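Local coordinates for protein trans-4-hydroxy-L-proline dehydratase (Clostridioides difficile 70-100-2010, PDB 6VXC) that dehydrates trans-4-hydroxy-L-proline to (S)-1-pyrroline-5-carboxylate by glycyl radical chemistry in the anaerobic breakdown of hydroxyproline, at residues A431-L436 and K441-A446; G184-K189 and I547-I552; R650-V653 and E657-V660; G303-H308 and Y381-V386; E690-E695 and M713-T718. One frame throughout, in Å; residues are numbered along the deposited sequence.

Interaction 1: residues A431-L436 and K441-A446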
# COMPACT_ATOMS: atom_id res chain seq x y z
N ALA A 431 -9.75 17.15 -0.69
CA ALA A 431 -10.43 15.99 -0.15
C ALA A 431 -9.63 15.36 0.98
O ALA A 431 -10.17 15.05 2.05
CB ALA A 431 -10.71 14.97 -1.26
N ILE A 432 -8.32 15.19 0.77
CA ILE A 432 -7.45 14.63 1.80
C ILE A 432 -7.58 15.41 3.11
O ILE A 432 -7.76 14.82 4.19
CB ILE A 432 -5.99 14.62 1.31
CG1 ILE A 432 -5.80 13.56 0.22
CG2 ILE A 432 -5.05 14.42 2.48
CD1 ILE A 432 -4.54 13.75 -0.60
N VAL A 433 -7.47 16.73 3.03
CA VAL A 433 -7.51 17.53 4.26
C VAL A 433 -8.84 17.36 4.97
O VAL A 433 -8.88 17.19 6.20
CB VAL A 433 -7.21 19.00 3.96
CG1 VAL A 433 -7.57 19.87 5.17
CG2 VAL A 433 -5.75 19.16 3.62
N GLN A 434 -9.94 17.40 4.22
CA GLN A 434 -11.26 17.26 4.83
C GLN A 434 -11.49 15.84 5.36
O GLN A 434 -12.09 15.67 6.43
CB GLN A 434 -12.32 17.69 3.82
CG GLN A 434 -12.47 19.21 3.73
CD GLN A 434 -13.40 19.67 2.62
OE1 GLN A 434 -13.43 19.10 1.54
NE2 GLN A 434 -14.26 20.63 2.93
N GLU A 435 -11.01 14.82 4.64
CA GLU A 435 -11.07 13.46 5.15
C GLU A 435 -10.38 13.37 6.51
O GLU A 435 -10.92 12.79 7.46
CB GLU A 435 -10.44 12.49 4.15
CG GLU A 435 -11.25 12.26 2.86
CD GLU A 435 -10.35 11.78 1.72
OE1 GLU A 435 -9.26 11.25 2.03
OE2 GLU A 435 -10.71 11.97 0.54
N LEU A 436 -9.18 13.94 6.61
CA LEU A 436 -8.44 13.92 7.86
C LEU A 436 -9.20 14.64 8.96
O LEU A 436 -9.28 14.15 10.10
CB LEU A 436 -7.05 14.52 7.64
CG LEU A 436 -6.13 13.63 6.80
CD1 LEU A 436 -4.91 14.40 6.29
CD2 LEU A 436 -5.68 12.43 7.62
N LYS A 441 -8.45 14.88 12.90
CA LYS A 441 -7.18 15.59 12.83
C LYS A 441 -7.41 17.10 12.89
O LYS A 441 -8.36 17.62 12.29
CB LYS A 441 -6.44 15.24 11.53
CG LYS A 441 -5.72 13.92 11.49
CD LYS A 441 -6.67 12.73 11.40
CE LYS A 441 -5.88 11.42 11.25
NZ LYS A 441 -6.77 10.24 11.20
N THR A 442 -6.53 17.81 13.59
CA THR A 442 -6.56 19.27 13.54
C THR A 442 -6.14 19.76 12.15
O THR A 442 -5.46 19.06 11.40
CB THR A 442 -5.64 19.86 14.63
OG1 THR A 442 -4.28 19.51 14.34
CG2 THR A 442 -6.02 19.32 16.01
N ILE A 443 -6.55 20.99 11.80
CA ILE A 443 -6.15 21.52 10.49
C ILE A 443 -4.64 21.63 10.42
O ILE A 443 -4.03 21.36 9.37
CB ILE A 443 -6.84 22.87 10.20
CG1 ILE A 443 -6.43 23.40 8.82
CG2 ILE A 443 -6.47 23.92 11.21
CD1 ILE A 443 -6.89 22.55 7.66
N GLU A 444 -3.99 21.97 11.53
CA GLU A 444 -2.53 22.05 11.52
C GLU A 444 -1.91 20.71 11.15
O GLU A 444 -0.97 20.65 10.36
CB GLU A 444 -1.99 22.49 12.88
CG GLU A 444 -0.45 22.46 12.87
CD GLU A 444 0.20 23.16 14.04
OE1 GLU A 444 -0.47 23.37 15.07
OE2 GLU A 444 1.40 23.54 13.91
N ASP A 445 -2.42 19.62 11.73
CA ASP A 445 -1.88 18.31 11.42
C ASP A 445 -2.33 17.82 10.05
O ASP A 445 -1.56 17.17 9.34
CB ASP A 445 -2.28 17.30 12.51
CG ASP A 445 -1.56 17.54 13.85
OD1 ASP A 445 -0.54 18.27 13.86
OD2 ASP A 445 -2.00 16.99 14.88
N ALA A 446 -3.56 18.13 9.65
CA ALA A 446 -4.03 17.66 8.35
C ALA A 446 -3.20 18.21 7.20
O ALA A 446 -2.99 17.52 6.20
CB ALA A 446 -5.51 18.03 8.16
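Leu436 O accepts from Lys441 N at 3.0 Å, with an N-H...O angle of 158°. The bond bridges the turn after helix 429-438. On the far side of the turn Thr442 is the N-cap of helix 443-446, its OG1 taking the N-H of Asp445 at 3.2 Å.

Apart from this bond the two helices meet through small and branched side chains. Ala446 CB points at the other helix and sits 3.9 Å from Leu436 CB, while Val433 CG1 reaches Ile443 CD1 at 3.7 Å at the more exposed margin. Lys441 bends at its second torsion (chi2 73°), which takes its aliphatic chain slantwise across Leu436: CE is 3.8 Å from Leu436 CD2, and the ammonium continues beyond to a salt bridge with Glu463.

The side chain of Leu436 lies about 10 Å from that of Glu456, the proton acceptor by similarity. Around this pair of helices joined by a short turn, Leu436 also packs on Thr457 of strand 456-458, Lys441 touches Tyr565 and Thr567 of strand 565-573, and Asp445 pairs with Arg564 just ahead of that strand.

Interaction 2: residues G184-K189 and I547-I552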
# COMPACT_ATOMS: atom_id res chain seq x y z
N GLY A 184 7.38 11.48 8.91
CA GLY A 184 7.15 12.90 9.13
C GLY A 184 8.41 13.72 8.92
O GLY A 184 9.29 13.35 8.13
N ASP A 185 8.54 14.81 9.67
CA ASP A 185 9.68 15.69 9.53
C ASP A 185 10.69 15.55 10.67
O ASP A 185 11.70 16.25 10.67
CB ASP A 185 9.23 17.16 9.44
CG ASP A 185 8.62 17.68 10.74
OD1 ASP A 185 8.40 16.88 11.66
OD2 ASP A 185 8.36 18.90 10.83
N THR A 186 10.46 14.65 11.61
CA THR A 186 11.34 14.57 12.77
C THR A 186 12.79 14.30 12.37
O THR A 186 13.70 14.95 12.88
CB THR A 186 10.83 13.49 13.73
OG1 THR A 186 9.54 13.88 14.21
CG2 THR A 186 11.79 13.35 14.91
N ILE A 187 13.02 13.38 11.44
CA ILE A 187 14.39 13.01 11.07
C ILE A 187 15.15 14.12 10.35
O ILE A 187 16.36 13.97 10.15
CB ILE A 187 14.40 11.74 10.20
CG1 ILE A 187 13.64 11.98 8.88
CG2 ILE A 187 13.79 10.60 10.95
CD1 ILE A 187 13.88 10.89 7.80
N TYR A 188 14.50 15.20 9.92
CA TYR A 188 15.23 16.32 9.34
C TYR A 188 15.57 17.38 10.37
O TYR A 188 16.41 18.25 10.09
CB TYR A 188 14.42 16.94 8.18
CG TYR A 188 13.89 15.88 7.26
CD1 TYR A 188 14.74 15.14 6.45
CD2 TYR A 188 12.53 15.59 7.23
CE1 TYR A 188 14.27 14.15 5.64
CE2 TYR A 188 12.04 14.60 6.42
CZ TYR A 188 12.91 13.88 5.62
OH TYR A 188 12.45 12.89 4.81
N LYS A 189 14.98 17.32 11.56
CA LYS A 189 15.24 18.27 12.63
C LYS A 189 16.04 17.67 13.78
O LYS A 189 16.61 18.43 14.57
CB LYS A 189 13.92 18.84 13.18
CG LYS A 189 13.08 19.54 12.13
CD LYS A 189 11.72 20.03 12.64
CE LYS A 189 10.84 18.90 13.14
NZ LYS A 189 9.44 19.38 13.38
N ILE A 547 10.29 7.92 15.82
CA ILE A 547 10.10 8.98 14.84
C ILE A 547 8.63 9.28 14.57
O ILE A 547 8.32 9.99 13.62
CB ILE A 547 10.83 8.65 13.52
CG1 ILE A 547 10.31 7.34 12.96
CG2 ILE A 547 12.35 8.67 13.73
CD1 ILE A 547 10.76 7.04 11.55
N VAL A 548 7.74 8.74 15.37
CA VAL A 548 6.35 8.98 15.20
C VAL A 548 5.74 9.73 16.36
O VAL A 548 5.76 9.27 17.48
CB VAL A 548 5.56 7.67 15.00
CG1 VAL A 548 4.08 7.95 15.13
CG2 VAL A 548 5.90 6.95 13.73
N ASP A 549 5.15 10.87 16.05
CA ASP A 549 4.47 11.64 17.04
C ASP A 549 3.38 10.94 17.80
O ASP A 549 2.42 10.45 17.31
CB ASP A 549 3.97 12.98 16.57
CG ASP A 549 5.06 13.98 16.36
OD1 ASP A 549 6.08 13.88 16.99
OD2 ASP A 549 4.84 14.85 15.59
N ASP A 550 3.78 11.20 19.02
CA ASP A 550 3.57 11.05 20.38
C ASP A 550 4.18 9.87 21.09
O ASP A 550 4.06 9.84 22.26
CB ASP A 550 2.40 11.81 21.01
CG ASP A 550 1.95 13.01 20.19
OD1 ASP A 550 2.74 13.76 19.68
OD2 ASP A 550 0.77 13.16 20.07
N CYS A 551 4.94 9.01 20.39
CA CYS A 551 5.32 7.80 21.12
C CYS A 551 6.26 8.11 22.28
O CYS A 551 6.06 7.61 23.39
CB CYS A 551 5.95 6.78 20.16
SG CYS A 551 4.82 6.20 18.86
N ILE A 552 7.27 8.95 22.04
CA ILE A 552 8.23 9.27 23.11
C ILE A 552 7.53 10.01 24.24
O ILE A 552 7.65 9.63 25.42
CB ILE A 552 9.42 10.08 22.54
CG1 ILE A 552 10.30 9.19 21.64
CG2 ILE A 552 10.24 10.73 23.66
CD1 ILE A 552 11.41 9.93 20.89
O HOH W 1 8.09 9.64 10.80
O HOH W 2 8.11 12.24 15.94
O HOH W 3 7.70 12.37 12.21
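Thr186 and Ile547 face each other across a water-bridged seam between the short, weakly bonded helix 186-189 and the turn that leads into helix 551-554. That turn is a type II beta turn from Val548 to Cys551, closed by a backbone bond from Cys551 N to Val548 O. Both segments belong to the pyruvate formate lyase-like part of the chain, away from the catalytic residues.

The polar part of the contact is carried by solvent. Ile547 O accepts from two waters: water 1, at 2.9 Å from Ile547 O, also takes the N-H of Gly184, and water 3, at 2.8 Å from Ile547 O, is bonded in turn to Thr186 OG1. A third bridge runs from Thr186 OG1 through water 2 to Asp549 OD1, each leg 2.8 Å. The hydroxyl of Thr186 therefore has two water partners, although its direct distance to Ile547 O is 4.1 Å.

Charged groups flank the seam. Lys189 NZ closes a salt bridge of 2.8 Å back onto Asp185 OD2, approaching from above the carboxylate plane, whereas Asp549 OD2 is paired with Lys462.

The apolar part is a single isoleucine pair, backed by Val286 of helix 276-293, which touches both side chains. Each isoleucine sets CG1 between its backbone N and carbonyl carbon (chi1 61° in Ile187, 59° in Ile547), which leaves the CG2 methyls to meet: Ile187 CG2 and Ile547 CG2 are 3.7 Å apart.

Interaction 3: residues R650-V653 and E657-V660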
# COMPACT_ATOMS: atom_id res chain seq x y z
N ARG A 650 -16.56 1.88 15.12
CA ARG A 650 -16.27 0.78 16.02
C ARG A 650 -14.91 1.03 16.67
O ARG A 650 -13.98 1.45 15.99
CB ARG A 650 -16.24 -0.55 15.28
CG ARG A 650 -17.54 -0.99 14.67
CD ARG A 650 -17.28 -2.25 13.90
NE ARG A 650 -18.49 -2.81 13.32
CZ ARG A 650 -19.06 -3.95 13.70
NH1 ARG A 650 -18.54 -4.67 14.68
NH2 ARG A 650 -20.16 -4.37 13.08
N PRO A 651 -14.76 0.75 17.97
CA PRO A 651 -13.48 1.01 18.64
C PRO A 651 -12.39 0.02 18.24
O PRO A 651 -12.67 -1.14 17.94
CB PRO A 651 -13.81 0.87 20.13
CG PRO A 651 -15.12 0.10 20.19
CD PRO A 651 -15.69 -0.02 18.80
N THR A 652 -11.16 0.50 18.23
CA THR A 652 -9.99 -0.37 18.15
C THR A 652 -9.45 -0.64 19.55
O THR A 652 -9.76 0.09 20.50
CB THR A 652 -8.88 0.27 17.30
OG1 THR A 652 -8.35 1.40 18.00
CG2 THR A 652 -9.42 0.69 15.89
N VAL A 653 -8.62 -1.67 19.67
CA VAL A 653 -8.13 -2.08 20.99
C VAL A 653 -7.29 -0.98 21.60
O VAL A 653 -7.42 -0.68 22.79
CB VAL A 653 -7.34 -3.39 20.90
CG1 VAL A 653 -6.69 -3.72 22.24
CG2 VAL A 653 -8.24 -4.53 20.47
N GLU A 657 -10.45 4.23 16.25
CA GLU A 657 -11.72 3.75 15.72
C GLU A 657 -11.53 3.21 14.30
O GLU A 657 -10.55 3.51 13.62
CB GLU A 657 -12.78 4.85 15.70
CG GLU A 657 -12.57 5.86 14.60
CD GLU A 657 -13.68 6.92 14.50
OE1 GLU A 657 -14.62 6.89 15.33
OE2 GLU A 657 -13.57 7.78 13.60
N TYR A 658 -12.51 2.42 13.87
CA TYR A 658 -12.54 1.89 12.52
C TYR A 658 -13.11 2.91 11.56
O TYR A 658 -13.98 3.72 11.92
CB TYR A 658 -13.37 0.60 12.44
CG TYR A 658 -12.53 -0.59 12.76
CD1 TYR A 658 -12.32 -0.98 14.08
CD2 TYR A 658 -11.90 -1.30 11.75
CE1 TYR A 658 -11.53 -2.05 14.37
CE2 TYR A 658 -11.09 -2.39 12.04
CZ TYR A 658 -10.92 -2.75 13.36
OH TYR A 658 -10.12 -3.81 13.67
N ARG A 659 -12.58 2.90 10.34
CA ARG A 659 -13.08 3.71 9.25
C ARG A 659 -13.01 2.89 7.96
O ARG A 659 -12.56 1.75 7.96
CB ARG A 659 -12.30 5.03 9.13
CG ARG A 659 -12.31 5.89 10.43
CD ARG A 659 -11.72 7.29 10.23
NE ARG A 659 -12.58 8.08 9.36
CZ ARG A 659 -13.74 8.62 9.74
NH1 ARG A 659 -14.46 9.33 8.87
NH2 ARG A 659 -14.16 8.47 10.99
N VAL A 660 -13.41 3.50 6.86
CA VAL A 660 -13.69 2.76 5.63
C VAL A 660 -12.86 3.36 4.50
O VAL A 660 -12.64 4.57 4.46
CB VAL A 660 -15.22 2.84 5.40
CG1 VAL A 660 -15.59 3.29 4.04
CG2 VAL A 660 -15.92 1.52 5.86
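The Tyr658 ring takes two backbone oxygens at its edge, near the ring plane: Arg650 O, 3.5 Å from Tyr658 CD1, and Pro651 O, 3.9 Å from Tyr658 CE1. Thr652 CG2 approaches the ring obliquely, 3.8 Å from Tyr658 CE1, and also rests on the Glu657 backbone. The other flat group, the guanidinium of Arg659, has the Glu657 carboxylate at its edge. Arg659 NH2 gives a salt bridge of 2.8 Å to Glu657 OE2, with the oxygen only 9° out of the guanidinium plane.

Arg650 O is the hub of the backbone contact. It accepts from Tyr658 N at 2.8 Å (N-H...O 155°), and Glu657 CA adds a CA-H...O contact of 3.2 Å to Arg650 O. Pro651 and Glu657 form a single beta bridge, by which the loop after helix 630-647 folds back on the start of strand 657-661, an outer strand of a three-stranded parallel sheet. The backbones of Glu657 and Arg659 hydrogen-bond to that of Arg568 in the neighbouring strand 565-573.

The Arg650 chain is extended from CG to NE, which carries its guanidinium away from the strand to salt bridges with Glu646 of helix 630-647 and Asp522 of helix 506-538. Thr652 OG1 instead binds Gly656 N, inside the connecting turn.

Interaction 4: residues G303-H308 and Y381-V386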
# COMPACT_ATOMS: atom_id res chain seq x y z
N GLY A 303 7.00 10.47 2.16
CA GLY A 303 5.76 11.21 2.12
C GLY A 303 5.89 12.50 1.32
O GLY A 303 6.03 12.44 0.10
N ARG A 304 5.83 13.65 1.99
CA ARG A 304 5.87 14.95 1.33
C ARG A 304 7.32 15.38 1.09
O ARG A 304 7.82 16.37 1.64
CB ARG A 304 5.09 15.97 2.16
CG ARG A 304 3.63 15.57 2.47
CD ARG A 304 2.67 15.70 1.26
NE ARG A 304 2.46 17.11 0.96
CZ ARG A 304 3.02 17.74 -0.07
NH1 ARG A 304 3.79 17.06 -0.92
NH2 ARG A 304 2.82 19.03 -0.24
N LEU A 305 7.98 14.59 0.24
CA LEU A 305 9.41 14.72 0.01
C LEU A 305 9.79 16.13 -0.46
O LEU A 305 10.77 16.69 0.02
CB LEU A 305 9.88 13.67 -0.99
CG LEU A 305 11.36 13.63 -1.37
CD1 LEU A 305 12.24 13.38 -0.15
CD2 LEU A 305 11.63 12.58 -2.46
N ASP A 306 9.00 16.72 -1.37
CA ASP A 306 9.37 18.05 -1.87
C ASP A 306 9.27 19.11 -0.77
O ASP A 306 10.00 20.10 -0.82
CB ASP A 306 8.53 18.47 -3.12
CG ASP A 306 6.99 18.44 -2.92
OD1 ASP A 306 6.49 18.15 -1.82
OD2 ASP A 306 6.28 18.74 -3.93
N GLN A 307 8.40 18.92 0.22
CA GLN A 307 8.35 19.87 1.33
C GLN A 307 9.56 19.73 2.25
O GLN A 307 10.10 20.73 2.73
CB GLN A 307 7.05 19.70 2.13
CG GLN A 307 5.75 19.79 1.29
CD GLN A 307 5.69 21.05 0.46
OE1 GLN A 307 5.57 22.17 0.99
NE2 GLN A 307 5.78 20.89 -0.86
N HIS A 308 10.01 18.50 2.50
CA HIS A 308 11.12 18.31 3.43
C HIS A 308 12.44 18.74 2.80
O HIS A 308 13.30 19.29 3.50
CB HIS A 308 11.18 16.85 3.89
CG HIS A 308 9.92 16.39 4.54
ND1 HIS A 308 9.24 15.26 4.13
CD2 HIS A 308 9.17 16.94 5.52
CE1 HIS A 308 8.13 15.13 4.84
NE2 HIS A 308 8.07 16.14 5.69
N TYR A 381 9.32 20.06 -9.17
CA TYR A 381 9.57 19.88 -10.59
C TYR A 381 10.75 18.95 -10.83
O TYR A 381 10.74 18.19 -11.80
CB TYR A 381 9.78 21.23 -11.26
CG TYR A 381 8.49 21.97 -11.49
CD1 TYR A 381 7.59 21.53 -12.46
CD2 TYR A 381 8.15 23.09 -10.73
CE1 TYR A 381 6.40 22.18 -12.69
CE2 TYR A 381 6.95 23.75 -10.94
CZ TYR A 381 6.08 23.29 -11.93
OH TYR A 381 4.90 23.96 -12.15
N ILE A 382 11.76 18.97 -9.95
CA ILE A 382 12.85 18.01 -10.06
C ILE A 382 12.31 16.58 -9.92
O ILE A 382 12.68 15.69 -10.69
CB ILE A 382 13.95 18.32 -9.03
CG1 ILE A 382 14.55 19.72 -9.26
CG2 ILE A 382 15.07 17.32 -9.14
CD1 ILE A 382 15.53 20.16 -8.15
N ILE A 383 11.43 16.34 -8.94
CA ILE A 383 10.87 14.99 -8.76
C ILE A 383 10.12 14.54 -10.02
O ILE A 383 10.26 13.40 -10.47
CB ILE A 383 9.97 14.95 -7.52
CG1 ILE A 383 10.84 15.11 -6.26
CG2 ILE A 383 9.12 13.66 -7.49
CD1 ILE A 383 10.06 15.39 -4.97
N LEU A 384 9.31 15.42 -10.60
CA LEU A 384 8.63 15.07 -11.85
C LEU A 384 9.63 14.72 -12.95
O LEU A 384 9.44 13.74 -13.69
CB LEU A 384 7.70 16.19 -12.29
CG LEU A 384 6.44 16.47 -11.46
CD1 LEU A 384 5.51 17.40 -12.21
CD2 LEU A 384 5.72 15.16 -11.09
N ASP A 385 10.73 15.48 -13.05
CA ASP A 385 11.76 15.15 -14.04
C ASP A 385 12.39 13.78 -13.76
O ASP A 385 12.65 13.02 -14.70
CB ASP A 385 12.85 16.22 -14.08
CG ASP A 385 12.40 17.51 -14.74
OD1 ASP A 385 11.40 17.49 -15.50
OD2 ASP A 385 13.05 18.55 -14.51
N VAL A 386 12.70 13.46 -12.49
CA VAL A 386 13.37 12.18 -12.27
C VAL A 386 12.39 11.01 -12.46
O VAL A 386 12.78 9.96 -13.00
CB VAL A 386 14.10 12.10 -10.90
CG1 VAL A 386 14.22 13.44 -10.19
CG2 VAL A 386 13.57 10.98 -10.01
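Ile383 projects from helix 378-390 straight at the first turn of helix 305-318, and its terminal methyl does all the touching. Ile383 CD1 lies 3.9 Å from Asp306 CB, 4.0 Å from Asp306 N and 4.1 Å from Leu305 CD2, so it sits in the angle between two successive side chains. CG1 stands anti to the carbonyl carbon (chi1 -69°) and CD1 continues the extended chain, which gives the methyl its reach. Leu305 comes from the other helix with CG opposite the backbone N (chi1 -180°), which sends CD2 toward Ile383, and its side chain crosses that of Ile383 obliquely.

Asp306 offers its CB to this methyl while its carboxylate turns off to a polar site. Arg304, the centre of an inverse gamma turn, is the N-cap residue of helix 305-318, and the contact joins this helix start to the middle of helix 378-390. Strand 362-366, an outer strand of the five-stranded mixed sheet, lies against both: Leu305 packs on Ile363, and Asp306 and Ile383 on Thr365.

Several groups hold the Asp306 carboxylate. Gln307 NE2 meets Asp306 OD1 at 3.0 Å in a straight bond (166°), from well above the carboxylate plane. Arg304 NH1 makes a salt bridge of 3.0 Å to the same OD1, though its hydrogen-bond geometry is weak. Asp306 OD2 is bonded to Gly366 N and to Ser380 OG, a residue of helix 378-390 itself. Gln307 CG lies 3.4 Å above the Arg304 guanidinium plane, offset toward its rim.

Interaction 5: residues E690-E695 and M713-T718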
# COMPACT_ATOMS: atom_id res chain seq x y z
N GLU A 690 -12.93 -3.23 -10.03
CA GLU A 690 -11.76 -2.71 -9.33
C GLU A 690 -12.01 -1.30 -8.80
O GLU A 690 -12.61 -0.46 -9.48
CB GLU A 690 -10.51 -2.75 -10.23
CG GLU A 690 -10.76 -2.50 -11.71
CD GLU A 690 -10.91 -1.04 -12.12
OE1 GLU A 690 -10.49 -0.13 -11.37
OE2 GLU A 690 -11.49 -0.80 -13.21
N GLY A 691 -11.53 -1.04 -7.58
CA GLY A 691 -11.73 0.25 -6.93
C GLY A 691 -13.20 0.63 -6.90
O GLY A 691 -14.06 -0.22 -6.68
N ILE A 692 -13.48 1.90 -7.14
CA ILE A 692 -14.85 2.37 -7.34
C ILE A 692 -15.17 2.54 -8.83
O ILE A 692 -16.12 3.24 -9.19
CB ILE A 692 -15.14 3.68 -6.57
CG1 ILE A 692 -14.29 4.84 -7.13
CG2 ILE A 692 -15.00 3.47 -5.05
CD1 ILE A 692 -14.72 6.21 -6.65
N SER A 693 -14.39 1.89 -9.69
CA SER A 693 -14.58 1.98 -11.12
C SER A 693 -15.86 1.26 -11.54
O SER A 693 -16.38 0.43 -10.80
CB SER A 693 -13.40 1.35 -11.86
OG SER A 693 -12.14 1.84 -11.40
N PRO A 694 -16.38 1.57 -12.72
CA PRO A 694 -17.55 0.83 -13.24
C PRO A 694 -17.22 -0.63 -13.52
O PRO A 694 -16.07 -1.01 -13.72
CB PRO A 694 -17.89 1.57 -14.53
CG PRO A 694 -17.20 2.92 -14.43
CD PRO A 694 -15.97 2.67 -13.60
N GLU A 695 -18.27 -1.44 -13.56
CA GLU A 695 -18.17 -2.82 -13.99
C GLU A 695 -17.78 -2.89 -15.47
O GLU A 695 -17.93 -1.94 -16.22
CB GLU A 695 -19.50 -3.56 -13.78
CG GLU A 695 -19.53 -4.55 -12.62
CD GLU A 695 -18.88 -5.90 -12.95
OE1 GLU A 695 -18.10 -5.97 -13.93
OE2 GLU A 695 -19.16 -6.90 -12.25
N MET A 713 -20.60 9.28 -4.37
CA MET A 713 -20.06 8.68 -3.17
C MET A 713 -19.40 9.76 -2.31
O MET A 713 -18.72 10.65 -2.83
CB MET A 713 -19.04 7.60 -3.57
CG MET A 713 -18.42 6.81 -2.46
SD MET A 713 -17.19 5.63 -3.05
CE MET A 713 -18.27 4.35 -3.69
N ASP A 714 -19.62 9.70 -1.00
CA ASP A 714 -19.11 10.76 -0.12
C ASP A 714 -17.66 10.43 0.25
O ASP A 714 -17.38 9.81 1.27
CB ASP A 714 -19.98 10.95 1.11
CG ASP A 714 -19.71 12.28 1.81
OD1 ASP A 714 -18.77 12.98 1.39
OD2 ASP A 714 -20.44 12.64 2.75
N HIS A 715 -16.73 10.89 -0.59
CA HIS A 715 -15.32 10.61 -0.37
C HIS A 715 -14.83 11.17 0.96
O HIS A 715 -13.93 10.58 1.57
CB HIS A 715 -14.50 11.17 -1.53
CG HIS A 715 -14.95 10.66 -2.86
ND1 HIS A 715 -14.41 9.54 -3.44
CD2 HIS A 715 -15.94 11.07 -3.68
CE1 HIS A 715 -15.04 9.28 -4.57
NE2 HIS A 715 -15.97 10.20 -4.75
N ILE A 716 -15.41 12.27 1.44
CA ILE A 716 -14.89 12.90 2.64
C ILE A 716 -15.02 11.99 3.85
O ILE A 716 -14.24 12.09 4.80
CB ILE A 716 -15.56 14.26 2.88
CG1 ILE A 716 -15.45 15.14 1.64
CG2 ILE A 716 -14.96 14.93 4.11
CD1 ILE A 716 -14.07 15.18 1.07
N LYS A 717 -16.01 11.09 3.85
CA LYS A 717 -16.27 10.16 4.94
C LYS A 717 -15.42 8.89 4.87
O LYS A 717 -15.63 8.00 5.70
CB LYS A 717 -17.75 9.78 4.96
CG LYS A 717 -18.65 10.92 5.35
CD LYS A 717 -20.12 10.50 5.36
CE LYS A 717 -21.00 11.68 5.72
NZ LYS A 717 -22.44 11.36 5.58
N THR A 718 -14.49 8.79 3.93
CA THR A 718 -13.62 7.63 3.79
C THR A 718 -12.18 8.01 4.11
O THR A 718 -11.83 9.18 4.27
CB THR A 718 -13.67 7.05 2.38
OG1 THR A 718 -12.91 7.89 1.50
CG2 THR A 718 -15.11 6.91 1.86
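Ile692 divides its two branches between two partners. Its CG2 methyl lies 3.6 Å from Met713 CE and 3.7 Å from Met713 SD, at the thioether end of the methionine. The other branch ends at CD1, which meets the edge of the imidazole in the ring plane, 3.7 Å from His715 CE1. No hydrogen bond crosses between the segments; the contact is buried van der Waals packing.

The torsions explain the split. Ile692 CG1 lies between the backbone N and the carbonyl carbon (chi1 65°), which carries CD1 toward the histidine, while Met713 runs out extended and bends only at its last torsion (chi3 -77°), bringing CE against CG2.

Beyond the touching atoms, both imidazole nitrogens are bonded, ND1 to Thr721 OG1 and NE2 to Cys710 O, which fixes the ring's rotation with CE1 turned to Ile692. His715 O is gripped twice, by Thr718 OG1 at 2.9 Å and by Thr718 N at 3.0 Å, closing the 3-10 turn 715-717. Ile692 sits in a type II' beta turn from Glu690 to Ser693, with Gly691 at positive phi. Ser693 N bonds Glu690 O at 3.0 Å, and Ser693 OG donates to Glu690 OE1 at 2.6 Å.

The pair of loops belongs to the glycine radical region, with the Ile692 side chain about 12 Å from that of Cys454, the cysteine radical residue by similarity. Helix 703-711 connects them, Ile575 of helix 575-591 touches both Ile692 and Met713, and Phe640 of helix 630-647 packs on Met713.

Overall arrangement
From the N terminus, interaction 2 opens first, at residues 184-189, and its long loop closes only at 547-552. Within that loop interaction 4 joins 303-308 to 381-386, and interaction 1 closes a short turn between 431-436 and 441-446. Interaction 3 then closes a tight turn from 650-653 to 657-660, and interaction 5 a loop from 690-695 to 713-718; no loops cross. Tyr188 of interaction 2 stacks on His308 of interaction 4. Glu435 of interaction 1 packs against His715, Ile716 and Thr718 of interaction 5, and Val660 of interaction 3 meets Thr718. Through these touches the 713-718 segment sets the glycine radical region against the lyase-like part, whose helices and strands the other four contacts tie together.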